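RND efflux system, outer membrane lipoprotein, NodT family (Burkholderia mallei, PDB 6U94) probably forms the outer-membrane channel of a tripartite RND efflux pump, through which exported compounds leave the cell. Local coordinates at residues Tyr174-Ala179 with Ala237-Ala242; Asp219-Thr224 with Gly422-Gln427; Glu230-Gln235 with Ala433-Val438; Lys393-Met398 with Val438-Ala443; Met411-Arg414 with Asp419-Gly422. All coordinates share one frame; numbering follows the deposited sequence.

Contact 1 (Tyr174-Ala179 with Ala237-Ala242); sequences YLTLLA and AQDENA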
# COMPACT_ATOMS: atom_id res chain seq x y z
N TYR A 174 -2.31 5.28 -9.38
CA TYR A 174 -1.38 5.60 -10.47
C TYR A 174 -0.17 4.67 -10.44
O TYR A 174 0.34 4.27 -11.50
CB TYR A 174 -0.94 7.06 -10.38
CG TYR A 174 0.06 7.48 -11.43
CD1 TYR A 174 -0.31 7.58 -12.77
CD2 TYR A 174 1.37 7.78 -11.09
CE1 TYR A 174 0.59 7.97 -13.74
CE2 TYR A 174 2.29 8.17 -12.06
CZ TYR A 174 1.89 8.27 -13.37
OH TYR A 174 2.80 8.65 -14.33
N LEU A 175 0.30 4.31 -9.24
CA LEU A 175 1.37 3.33 -9.14
C LEU A 175 0.91 1.97 -9.64
O LEU A 175 1.63 1.29 -10.39
CB LEU A 175 1.87 3.24 -7.70
CG LEU A 175 2.69 4.45 -7.23
CD1 LEU A 175 3.09 4.31 -5.78
CD2 LEU A 175 3.91 4.63 -8.12
N THR A 176 -0.30 1.55 -9.25
CA THR A 176 -0.86 0.31 -9.76
C THR A 176 -1.00 0.35 -11.28
O THR A 176 -0.79 -0.66 -11.96
CB THR A 176 -2.21 0.02 -9.10
OG1 THR A 176 -2.02 -0.21 -7.70
CG2 THR A 176 -2.88 -1.19 -9.72
N LEU A 177 -1.33 1.52 -11.83
CA LEU A 177 -1.40 1.67 -13.28
C LEU A 177 -0.04 1.38 -13.92
O LEU A 177 0.06 0.59 -14.87
CB LEU A 177 -1.87 3.07 -13.64
CG LEU A 177 -1.89 3.41 -15.13
CD1 LEU A 177 -2.83 2.49 -15.89
CD2 LEU A 177 -2.26 4.87 -15.35
N LEU A 178 1.01 2.02 -13.41
CA LEU A 178 2.34 1.81 -13.97
C LEU A 178 2.80 0.37 -13.80
O LEU A 178 3.56 -0.15 -14.63
CB LEU A 178 3.34 2.77 -13.32
CG LEU A 178 2.98 4.25 -13.46
CD1 LEU A 178 4.08 5.12 -12.88
CD2 LEU A 178 2.72 4.61 -14.91
N ALA A 179 2.35 -0.30 -12.73
CA ALA A 179 2.70 -1.71 -12.55
C ALA A 179 1.98 -2.59 -13.56
O ALA A 179 2.59 -3.49 -14.15
CB ALA A 179 2.37 -2.15 -11.12
N ALA A 237 -7.35 -0.97 -17.78
CA ALA A 237 -8.60 -0.23 -17.96
C ALA A 237 -9.22 0.14 -16.62
O ALA A 237 -9.70 1.27 -16.44
CB ALA A 237 -9.57 -1.05 -18.80
N GLN A 238 -9.22 -0.79 -15.66
CA GLN A 238 -9.78 -0.51 -14.35
C GLN A 238 -9.00 0.58 -13.63
O GLN A 238 -9.59 1.47 -13.00
CB GLN A 238 -9.81 -1.78 -13.51
CG GLN A 238 -10.65 -2.91 -14.09
CD GLN A 238 -10.42 -4.22 -13.35
OE1 GLN A 238 -9.49 -4.35 -12.55
NE2 GLN A 238 -11.28 -5.20 -13.61
N ASP A 239 -7.66 0.53 -13.71
CA ASP A 239 -6.84 1.55 -13.07
C ASP A 239 -7.17 2.94 -13.61
O ASP A 239 -7.30 3.90 -12.85
CB ASP A 239 -5.36 1.25 -13.29
CG ASP A 239 -4.94 -0.09 -12.71
OD1 ASP A 239 -5.76 -0.74 -12.04
OD2 ASP A 239 -3.78 -0.48 -12.94
N GLU A 240 -7.31 3.06 -14.94
CA GLU A 240 -7.58 4.36 -15.53
C GLU A 240 -8.98 4.85 -15.18
O GLU A 240 -9.19 6.06 -15.04
CB GLU A 240 -7.39 4.28 -17.05
CG GLU A 240 -5.97 3.93 -17.46
CD GLU A 240 -5.80 3.79 -18.96
OE1 GLU A 240 -6.80 3.51 -19.66
OE2 GLU A 240 -4.67 3.98 -19.45
N ASN A 241 -9.95 3.93 -15.04
CA ASN A 241 -11.29 4.33 -14.61
C ASN A 241 -11.26 4.88 -13.19
O ASN A 241 -11.77 5.97 -12.92
CB ASN A 241 -12.25 3.15 -14.72
CG ASN A 241 -13.17 3.25 -15.91
OD1 ASN A 241 -12.82 3.85 -16.93
ND2 ASN A 241 -14.37 2.68 -15.79
N ALA A 242 -10.67 4.12 -12.26
CA ALA A 242 -10.60 4.56 -10.87
C ALA A 242 -9.80 5.85 -10.75
O ALA A 242 -10.14 6.71 -9.93
CB ALA A 242 -9.98 3.46 -10.01

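Contact 2 (Asp219-Thr224 with Gly422-Gln427); sequences DTQVQT and GVFDAQ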
# COMPACT_ATOMS: atom_id res chain seq x y z
N ASP A 219 2.17 -24.50 -27.78
CA ASP A 219 0.93 -23.74 -27.95
C ASP A 219 0.34 -23.31 -26.62
O ASP A 219 -0.26 -22.23 -26.54
CB ASP A 219 -0.09 -24.57 -28.74
CG ASP A 219 0.07 -24.39 -30.24
OD1 ASP A 219 0.85 -23.51 -30.66
OD2 ASP A 219 -0.59 -25.14 -31.00
N THR A 220 0.49 -24.11 -25.56
CA THR A 220 0.01 -23.69 -24.25
C THR A 220 0.95 -22.70 -23.57
O THR A 220 0.55 -22.07 -22.58
CB THR A 220 -0.21 -24.90 -23.33
OG1 THR A 220 1.03 -25.57 -23.11
CG2 THR A 220 -1.21 -25.86 -23.95
N GLN A 221 2.18 -22.56 -24.05
CA GLN A 221 3.01 -21.44 -23.63
C GLN A 221 2.48 -20.13 -24.20
O GLN A 221 2.37 -19.12 -23.50
CB GLN A 221 4.46 -21.65 -24.07
CG GLN A 221 5.24 -22.65 -23.24
CD GLN A 221 6.66 -22.83 -23.74
OE1 GLN A 221 7.50 -21.93 -23.62
NE2 GLN A 221 6.94 -24.00 -24.31
N VAL A 222 2.15 -20.14 -25.50
CA VAL A 222 1.56 -18.96 -26.13
C VAL A 222 0.19 -18.67 -25.54
O VAL A 222 -0.19 -17.51 -25.36
CB VAL A 222 1.49 -19.16 -27.66
CG1 VAL A 222 0.80 -17.99 -28.33
CG2 VAL A 222 2.89 -19.36 -28.22
N GLN A 223 -0.58 -19.72 -25.23
CA GLN A 223 -1.92 -19.53 -24.69
C GLN A 223 -1.88 -18.85 -23.33
O GLN A 223 -2.68 -17.94 -23.06
CB GLN A 223 -2.64 -20.88 -24.60
N THR A 224 -0.96 -19.26 -22.46
CA THR A 224 -0.84 -18.61 -21.15
C THR A 224 -0.35 -17.18 -21.28
O THR A 224 -0.75 -16.31 -20.50
CB THR A 224 0.10 -19.41 -20.24
OG1 THR A 224 1.33 -19.65 -20.92
CG2 THR A 224 -0.54 -20.74 -19.85
N GLY A 422 12.45 -29.45 -21.11
CA GLY A 422 13.25 -28.63 -20.22
C GLY A 422 13.13 -27.15 -20.51
O GLY A 422 13.08 -26.33 -19.59
N VAL A 423 13.08 -26.78 -21.79
CA VAL A 423 12.83 -25.39 -22.16
C VAL A 423 11.43 -24.97 -21.74
O VAL A 423 11.22 -23.88 -21.20
CB VAL A 423 13.06 -25.18 -23.67
CG1 VAL A 423 12.71 -23.76 -24.08
CG2 VAL A 423 14.50 -25.52 -24.04
N PHE A 424 10.45 -25.85 -21.98
CA PHE A 424 9.06 -25.54 -21.63
C PHE A 424 8.92 -25.29 -20.13
O PHE A 424 8.33 -24.28 -19.72
CB PHE A 424 8.16 -26.69 -22.07
CG PHE A 424 6.79 -26.67 -21.44
CD1 PHE A 424 5.82 -25.80 -21.91
CD2 PHE A 424 6.48 -27.51 -20.39
CE1 PHE A 424 4.57 -25.77 -21.33
CE2 PHE A 424 5.23 -27.48 -19.81
CZ PHE A 424 4.27 -26.61 -20.28
N ASP A 425 9.46 -26.19 -19.31
CA ASP A 425 9.29 -26.06 -17.86
C ASP A 425 10.01 -24.84 -17.32
O ASP A 425 9.50 -24.14 -16.43
CB ASP A 425 9.78 -27.33 -17.17
CG ASP A 425 9.60 -27.28 -15.67
OD1 ASP A 425 8.67 -26.58 -15.20
OD2 ASP A 425 10.39 -27.93 -14.95
N ALA A 426 11.21 -24.55 -17.84
CA ALA A 426 11.98 -23.42 -17.33
C ALA A 426 11.35 -22.09 -17.74
O ALA A 426 11.28 -21.16 -16.93
CB ALA A 426 13.42 -23.50 -17.83
N GLN A 427 10.89 -21.98 -18.99
CA GLN A 427 10.26 -20.75 -19.45
C GLN A 427 8.98 -20.46 -18.67
O GLN A 427 8.72 -19.31 -18.29
CB GLN A 427 9.97 -20.83 -20.95
CG GLN A 427 9.34 -19.58 -21.55
CD GLN A 427 7.83 -19.53 -21.38
OE1 GLN A 427 7.18 -20.55 -21.16
NE2 GLN A 427 7.26 -18.33 -21.46

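Contact 3 (Glu230-Gln235 with Ala433-Val438); sequences EQYTRQ and AQQLLV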
# COMPACT_ATOMS: atom_id res chain seq x y z
N GLU A 230 -4.31 -10.42 -21.82
CA GLU A 230 -5.69 -9.97 -21.79
C GLU A 230 -6.10 -9.54 -20.38
O GLU A 230 -6.83 -8.55 -20.21
CB GLU A 230 -6.61 -11.07 -22.31
CG GLU A 230 -6.57 -11.22 -23.83
CD GLU A 230 -7.19 -12.51 -24.32
OE1 GLU A 230 -7.62 -13.32 -23.47
OE2 GLU A 230 -7.24 -12.73 -25.55
N GLN A 231 -5.64 -10.27 -19.36
CA GLN A 231 -5.95 -9.89 -17.99
C GLN A 231 -5.37 -8.52 -17.64
O GLN A 231 -6.03 -7.70 -17.00
CB GLN A 231 -5.44 -10.95 -17.02
CG GLN A 231 -5.47 -10.53 -15.56
CD GLN A 231 -4.87 -11.56 -14.63
OE1 GLN A 231 -4.15 -11.23 -13.69
NE2 GLN A 231 -5.16 -12.83 -14.89
N TYR A 232 -4.13 -8.27 -18.07
CA TYR A 232 -3.47 -7.01 -17.72
C TYR A 232 -4.01 -5.83 -18.52
O TYR A 232 -4.00 -4.70 -18.02
CB TYR A 232 -1.96 -7.15 -17.92
CG TYR A 232 -1.32 -8.14 -16.98
CD1 TYR A 232 -1.74 -8.25 -15.66
CD2 TYR A 232 -0.30 -8.99 -17.40
CE1 TYR A 232 -1.17 -9.15 -14.79
CE2 TYR A 232 0.28 -9.90 -16.54
CZ TYR A 232 -0.16 -9.98 -15.23
OH TYR A 232 0.42 -10.88 -14.37
N THR A 233 -4.48 -6.06 -19.75
CA THR A 233 -5.14 -4.99 -20.48
C THR A 233 -6.43 -4.58 -19.78
O THR A 233 -6.78 -3.39 -19.75
CB THR A 233 -5.44 -5.42 -21.92
OG1 THR A 233 -5.59 -6.84 -21.97
CG2 THR A 233 -4.32 -4.99 -22.85
N ARG A 234 -7.15 -5.54 -19.20
CA ARG A 234 -8.37 -5.22 -18.47
C ARG A 234 -8.05 -4.51 -17.16
O ARG A 234 -8.77 -3.58 -16.76
CB ARG A 234 -9.18 -6.49 -18.21
N GLN A 235 -6.98 -4.92 -16.47
CA GLN A 235 -6.60 -4.26 -15.23
C GLN A 235 -6.11 -2.84 -15.48
O GLN A 235 -6.35 -1.95 -14.66
CB GLN A 235 -5.54 -5.09 -14.50
CG GLN A 235 -6.05 -6.43 -13.98
CD GLN A 235 -5.01 -7.17 -13.15
OE1 GLN A 235 -3.87 -6.73 -13.01
NE2 GLN A 235 -5.41 -8.31 -12.60
N ALA A 433 7.68 -16.15 -12.48
CA ALA A 433 8.49 -15.43 -11.50
C ALA A 433 8.64 -13.96 -11.88
O ALA A 433 8.72 -13.10 -10.99
CB ALA A 433 9.86 -16.08 -11.37
N GLN A 434 8.68 -13.65 -13.17
CA GLN A 434 8.81 -12.26 -13.60
C GLN A 434 7.54 -11.47 -13.30
O GLN A 434 7.61 -10.28 -12.95
CB GLN A 434 9.15 -12.19 -15.08
CG GLN A 434 10.51 -12.77 -15.44
CD GLN A 434 10.79 -12.74 -16.93
OE1 GLN A 434 9.99 -13.23 -17.73
NE2 GLN A 434 11.92 -12.16 -17.30
N GLN A 435 6.38 -12.11 -13.43
CA GLN A 435 5.13 -11.45 -13.05
C GLN A 435 5.08 -11.20 -11.55
O GLN A 435 4.68 -10.12 -11.11
CB GLN A 435 3.94 -12.28 -13.50
CG GLN A 435 3.82 -12.43 -15.01
CD GLN A 435 2.81 -13.49 -15.41
OE1 GLN A 435 3.18 -14.59 -15.82
NE2 GLN A 435 1.52 -13.16 -15.30
N LEU A 436 5.50 -12.19 -10.75
CA LEU A 436 5.48 -12.02 -9.30
C LEU A 436 6.39 -10.89 -8.85
O LEU A 436 6.11 -10.23 -7.85
CB LEU A 436 5.89 -13.32 -8.61
CG LEU A 436 4.75 -14.16 -8.01
CD1 LEU A 436 5.31 -15.21 -7.07
CD2 LEU A 436 3.76 -13.25 -7.30
N LEU A 437 7.50 -10.66 -9.56
CA LEU A 437 8.42 -9.59 -9.17
C LEU A 437 7.74 -8.23 -9.23
O LEU A 437 7.93 -7.39 -8.35
CB LEU A 437 9.66 -9.62 -10.06
CG LEU A 437 10.66 -8.49 -9.84
CD1 LEU A 437 11.16 -8.47 -8.41
CD2 LEU A 437 11.84 -8.62 -10.81
N VAL A 438 6.94 -7.99 -10.28
CA VAL A 438 6.26 -6.71 -10.42
C VAL A 438 5.26 -6.53 -9.28
O VAL A 438 5.20 -5.46 -8.65
CB VAL A 438 5.57 -6.61 -11.79
CG1 VAL A 438 4.78 -5.31 -11.89
CG2 VAL A 438 6.60 -6.68 -12.90

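Contact 4 (Lys393-Met398 with Val438-Ala443); sequences KAQEAM and VTYKLA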
# COMPACT_ATOMS: atom_id res chain seq x y z
N LYS A 393 13.93 -9.16 -3.44
CA LYS A 393 15.30 -9.64 -3.63
C LYS A 393 15.33 -11.15 -3.84
O LYS A 393 16.12 -11.65 -4.65
CB LYS A 393 16.16 -9.24 -2.44
CG LYS A 393 16.48 -7.75 -2.40
CD LYS A 393 16.95 -7.32 -1.03
CE LYS A 393 17.22 -5.82 -0.97
NZ LYS A 393 18.47 -5.44 -1.70
N ALA A 394 14.49 -11.89 -3.12
CA ALA A 394 14.42 -13.33 -3.34
C ALA A 394 13.90 -13.66 -4.73
O ALA A 394 14.43 -14.54 -5.41
CB ALA A 394 13.53 -13.98 -2.27
N GLN A 395 12.87 -12.93 -5.18
CA GLN A 395 12.33 -13.18 -6.51
C GLN A 395 13.33 -12.82 -7.60
O GLN A 395 13.32 -13.44 -8.67
CB GLN A 395 11.03 -12.39 -6.69
CG GLN A 395 10.11 -12.92 -7.78
CD GLN A 395 9.45 -14.23 -7.40
OE1 GLN A 395 8.94 -14.95 -8.26
NE2 GLN A 395 9.43 -14.54 -6.11
N GLU A 396 14.19 -11.84 -7.35
CA GLU A 396 15.17 -11.44 -8.36
C GLU A 396 16.27 -12.49 -8.51
O GLU A 396 16.70 -12.79 -9.63
CB GLU A 396 15.76 -10.08 -8.01
CG GLU A 396 14.83 -8.92 -8.33
CD GLU A 396 15.37 -7.58 -7.84
OE1 GLU A 396 16.22 -7.58 -6.93
OE2 GLU A 396 14.93 -6.54 -8.37
N ALA A 397 16.73 -13.07 -7.39
CA ALA A 397 17.71 -14.14 -7.47
C ALA A 397 17.09 -15.40 -8.07
O ALA A 397 17.78 -16.17 -8.75
CB ALA A 397 18.29 -14.44 -6.09
N MET A 398 15.80 -15.63 -7.83
CA MET A 398 15.12 -16.75 -8.46
C MET A 398 15.02 -16.56 -9.96
O MET A 398 15.27 -17.49 -10.74
CB MET A 398 13.73 -16.93 -7.84
CG MET A 398 13.20 -18.35 -7.89
SD MET A 398 11.62 -18.52 -7.03
CE MET A 398 10.52 -17.71 -8.19
N VAL A 438 6.94 -7.99 -10.28
CA VAL A 438 6.26 -6.71 -10.42
C VAL A 438 5.26 -6.53 -9.28
O VAL A 438 5.20 -5.46 -8.65
CB VAL A 438 5.57 -6.61 -11.79
CG1 VAL A 438 4.78 -5.31 -11.89
CG2 VAL A 438 6.60 -6.68 -12.90
N THR A 439 4.47 -7.56 -8.99
CA THR A 439 3.47 -7.46 -7.93
C THR A 439 4.12 -7.23 -6.57
O THR A 439 3.59 -6.49 -5.74
CB THR A 439 2.61 -8.73 -7.90
OG1 THR A 439 3.36 -9.80 -7.31
CG2 THR A 439 2.19 -9.13 -9.30
N TYR A 440 5.28 -7.86 -6.33
CA TYR A 440 5.99 -7.65 -5.08
C TYR A 440 6.58 -6.25 -5.00
O TYR A 440 6.67 -5.68 -3.90
CB TYR A 440 7.09 -8.69 -4.91
CG TYR A 440 6.62 -10.06 -4.49
CD1 TYR A 440 5.48 -10.22 -3.70
CD2 TYR A 440 7.32 -11.21 -4.87
CE1 TYR A 440 5.06 -11.48 -3.31
CE2 TYR A 440 6.90 -12.46 -4.48
CZ TYR A 440 5.77 -12.59 -3.70
OH TYR A 440 5.36 -13.85 -3.32
N LYS A 441 7.02 -5.69 -6.13
CA LYS A 441 7.50 -4.31 -6.12
C LYS A 441 6.36 -3.34 -5.82
O LYS A 441 6.54 -2.39 -5.06
CB LYS A 441 8.15 -3.97 -7.46
CG LYS A 441 9.51 -4.63 -7.69
CD LYS A 441 10.10 -4.19 -9.02
CE LYS A 441 11.54 -4.68 -9.16
NZ LYS A 441 12.17 -4.18 -10.42
N LEU A 442 5.18 -3.58 -6.41
CA LEU A 442 4.04 -2.70 -6.17
C LEU A 442 3.59 -2.77 -4.72
O LEU A 442 3.24 -1.75 -4.12
CB LEU A 442 2.90 -3.07 -7.11
CG LEU A 442 1.58 -2.33 -6.88
CD1 LEU A 442 1.77 -0.83 -6.98
CD2 LEU A 442 0.54 -2.81 -7.87
N ALA A 443 3.60 -3.97 -4.13
CA ALA A 443 3.22 -4.10 -2.73
C ALA A 443 4.15 -3.29 -1.83
O ALA A 443 3.69 -2.68 -0.85
CB ALA A 443 3.23 -5.58 -2.32

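Contact 5 (Met411-Arg414 with Asp419-Gly422); sequences MRFR and DYFG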
# COMPACT_ATOMS: atom_id res chain seq x y z
N MET A 411 20.22 -24.52 -24.92
CA MET A 411 21.45 -24.99 -25.55
C MET A 411 21.41 -26.50 -25.78
O MET A 411 21.79 -26.97 -26.86
CB MET A 411 22.65 -24.61 -24.68
CG MET A 411 23.93 -24.35 -25.44
SD MET A 411 25.15 -23.51 -24.42
CE MET A 411 24.23 -22.04 -23.94
N ARG A 412 20.95 -27.27 -24.79
CA ARG A 412 20.89 -28.71 -24.96
C ARG A 412 19.81 -29.12 -25.95
O ARG A 412 19.93 -30.17 -26.60
CB ARG A 412 20.65 -29.40 -23.62
CG ARG A 412 21.84 -29.35 -22.67
CD ARG A 412 21.70 -30.36 -21.55
NE ARG A 412 20.35 -30.40 -21.00
CZ ARG A 412 19.86 -29.52 -20.13
NH1 ARG A 412 20.61 -28.51 -19.71
NH2 ARG A 412 18.62 -29.64 -19.69
N PHE A 413 18.75 -28.32 -26.09
CA PHE A 413 17.72 -28.65 -27.07
C PHE A 413 18.19 -28.37 -28.49
O PHE A 413 17.93 -29.16 -29.40
CB PHE A 413 16.43 -27.88 -26.77
CG PHE A 413 15.32 -28.15 -27.75
CD1 PHE A 413 14.72 -29.40 -27.79
CD2 PHE A 413 14.89 -27.17 -28.62
CE1 PHE A 413 13.70 -29.66 -28.70
CE2 PHE A 413 13.87 -27.42 -29.52
CZ PHE A 413 13.28 -28.67 -29.56
N ARG A 414 18.89 -27.25 -28.69
CA ARG A 414 19.39 -26.90 -30.02
C ARG A 414 20.36 -27.96 -30.53
O ARG A 414 20.36 -28.29 -31.72
CB ARG A 414 20.05 -25.53 -29.99
N ASP A 419 15.36 -33.20 -24.54
CA ASP A 419 14.08 -32.91 -25.18
C ASP A 419 13.61 -31.50 -24.84
O ASP A 419 14.17 -30.80 -23.99
CB ASP A 419 13.03 -33.95 -24.76
CG ASP A 419 12.97 -34.15 -23.26
OD1 ASP A 419 12.83 -33.15 -22.52
OD2 ASP A 419 13.05 -35.32 -22.81
N TYR A 420 12.54 -31.07 -25.53
CA TYR A 420 12.05 -29.71 -25.38
C TYR A 420 11.37 -29.45 -24.04
O TYR A 420 11.15 -28.29 -23.69
CB TYR A 420 11.08 -29.37 -26.51
CG TYR A 420 10.62 -27.93 -26.48
CD1 TYR A 420 11.47 -26.90 -26.85
CD2 TYR A 420 9.33 -27.60 -26.06
CE1 TYR A 420 11.06 -25.58 -26.81
CE2 TYR A 420 8.91 -26.28 -26.02
CZ TYR A 420 9.78 -25.28 -26.39
OH TYR A 420 9.36 -23.97 -26.36
N PHE A 421 11.04 -30.50 -23.27
CA PHE A 421 10.33 -30.29 -22.01
C PHE A 421 11.12 -29.37 -21.08
O PHE A 421 10.53 -28.58 -20.34
CB PHE A 421 10.06 -31.63 -21.33
CG PHE A 421 9.56 -31.49 -19.92
CD1 PHE A 421 8.25 -31.13 -19.67
CD2 PHE A 421 10.40 -31.72 -18.84
CE1 PHE A 421 7.78 -30.99 -18.38
CE2 PHE A 421 9.95 -31.58 -17.54
CZ PHE A 421 8.63 -31.22 -17.31
N GLY A 422 12.45 -29.45 -21.11
CA GLY A 422 13.25 -28.63 -20.22
C GLY A 422 13.13 -27.15 -20.51
O GLY A 422 13.08 -26.33 -19.59

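Contact 1 (Tyr174-Ala179 with Ala237-Ala242)
In the antiparallel hairpin made by helices 156-203 and 211-247, D239 points its short acidic side chain at T176 and L177 on the opposite helix. The segment axes come within 9.0 Å at 158°, close enough for a two-carbon acid to reach the backbone beyond. Its OD2 lies 3.2 Å from L177 CA, and equally near T176 O, at 3.2 Å. Carbonyl and carboxylate are both acceptors, so that second approach is close but is not a hydrogen bond. The side chains of T176 and D239 cross at about a right angle, and T176 CG2 stands 3.4 Å from D239 OD2. With OG1 beside the backbone N (chi1 -65°) and CG2 anti to it, the hydroxyl is left to bond N172 O one turn back along the same helix, so threonine can show a neighbour carbon while keeping its polar atom satisfied.

Long paired helices of this kind build the periplasmic tunnel of outer membrane factors such as TolC, and here the buried seam includes an acid. R90 makes a salt bridge to D239 OD1, which would favour the charged form, whereas D180 brings a second carboxylate near OD2 and would work the other way. Beside the acid, L177 supplies the apolar part of the seam: its CD1 packs 3.8 Å from D239 CB and also 3.8 Å from E240 CG. E240 contributes its aliphatic stem to this layer and holds an extended chain beyond CG. Y86 of helix 72-86 touches both T176 and D239, while L442 of helix 421-454 packs against T176.

Contact 2 (Asp219-Thr224 with Gly422-Gln427)
Carbon contacts between Q221 and F424 make up much of the meeting of helices 211-247 and 421-454, which run nearly parallel here, with segment axes 15° apart and 11.1 Å at closest approach. The gap is too wide for small residues to fill, and it suits one long flexible side chain and one large ring. Q221 CG lies 3.5 Å from F424 CD1, and the end of the glutamine continues past the rim of the ring, close to the ring plane. Amide and ring are turned 66° from each other, so they do not stack. With F424 CG anti to its backbone N (chi1 164°), the ring swings from the flank of its helix toward the opposite one. T220 makes a looser contact, OG1 lying 4.0 Å from F424 CE1, and its hydroxyl bonds R217 O in its own helix.

The polar contact joins the amide ends of Q221 and Q427, both buried, whose planes are only moderately turned from each other. Their ends are close enough to interact, but which amide atoms face each other is uncertain. Q427 reaches this position through a bend at chi2.

Two further helices pack around the pair: T190 and Q194 of helix 156-203 touch Q427, L191 of that helix meets V222, and V423 packs on A409, D410 and F413 of helix 362-415.

Contact 3 (Glu230-Gln235 with Ala433-Val438)
Q435 and the phenol end of Y232 span a broad gap between helices 211-247 and 421-454, members of two different helical hairpins in the outer membrane factor fold. Their CA atoms, the nearest across these segments, are 10.7 Å apart, so two long side chains are needed to close the distance. Along 433-438, A433 comes first: its small methyl lets helix 362-415 approach, and it touches Q395, M398 and I399 there.

Q435 carries the contact itself. It points toward Y232 and extends beyond CG, which brings the aliphatic part of the chain to the phenol as well: CG lies 3.8 Å from Y232 OH. The terminal amide approaches at the ring edge, near the plane of the ring, with its own plane turned 90° from it. The atom modelled as NE2 is 2.7 Å from Y232 OH, although the amide may be turned over. L436 faces away from Y232 and packs on Q395, L437 N bonds A433 O one turn back, and V438 ends the segment against A179 and L183 of helix 156-203.

L183 also packs on Y232, so the buried ring has an apolar neighbour while its hydroxyl is carried out to a polar one. At another point of the ring edge, in the ring plane, Q235 OE1 sits 3.7 Å from Y232 CD1.

Contact 4 (Lys393-Met398 with Val438-Ala443)
Q395 and Y440 face each other between helices 362-415 and 421-454, with CA atoms 8.5 Å apart. Taking 393-398 in order, Q395 is the first residue to make contact. Its chain bends at chi2 (71°), which brings the amide to the edge of the Y440 ring near CD2 and CE2, close to the ring plane. The two side chains meet at about a right angle, and their flat groups are turned 68° from each other, so this is a contact at the rim and not a stack. Glutamine suits the place because it is long enough to reach the ring and ends in a flat polar group that can lie at the ring edge.

E396 follows, leaving the flank of the helix with an extended chain. Its OE2 reaches to 3.9 Å from K441 CE and 4.2 Å from K441 NZ, beyond salt-bridge distance, so any attraction between the opposite charges is probably modest. The long stems do part of the packing: E396 lies on L437, and K441 on V392.

The contact joins the two arms of an antiparallel helical hairpin, an element of the long helical barrel in TolC-like outer membrane factors.

Contact 5 (Met411-Arg414 with Asp419-Gly422)
The F413 ring receives the edge of Y420 on one face: Y420 CD1 sits 3.6 Å above its plane, over the centre. The ring planes are 64° apart and the centroids are separated by 5.0 Å, an edge-to-face pair. Seen from the tyrosine, F413 CD2 lies at the edge, in the plane of the ring. F413 also touches the chain that leads to the tyrosine. Its CE1 is 3.4 Å from Y420 CB, and its CD1 is 3.6 Å from Y420 N and 3.8 Å from D419 C, so the phenyl covers a piece of backbone as well as a ring. In both aromatic residues CG is anti to the backbone N (chi1 179° in F413), and in F413 this sends the ring from the end of its helix across the turn. Phenylalanine suits the site because it offers a broad apolar face with nothing polar to satisfy.

This is the tip of the hairpin, where a short loop passes from helix 362-415 to helix 421-454. D419 stands just ahead of the second helix and points away from F413. Its OD1 accepts a weak capping bond from F421 N, 3.3 Å long, the kind of bond that suits aspartate before a helix start. R412, on the first arm, makes a salt bridge to D418 of the loop.

Beyond the hairpin, Y420 rests on A197 and I201 of helix 156-203 and on D214 of helix 211-247, and its OH probably hydrogen-bonds Q221, while F421 touches R217 of the same helix.

How the contacts relate
Contact 1 is the most buried, joining the arms of one hairpin through a carboxylate, a methyl and a leucine; contacts 2 to 5 are only partly buried, and contact 5 is centred farthest out, about 41 Å from the chain's centre. Contacts 4 and 5 join helices 362-415 and 421-454: the first part-way along the arms, with a glutamine at a tyrosine edge and opposite charges near each other but short of a salt bridge, the second at the tip with aromatic rings. Contacts 2 and 3 run between hairpins, linking helix 211-247 to helix 421-454, and both rely on a glutamine to bridge a wide gap. V438 is shared by contacts 3 and 4, and G422 by contacts 2 and 5.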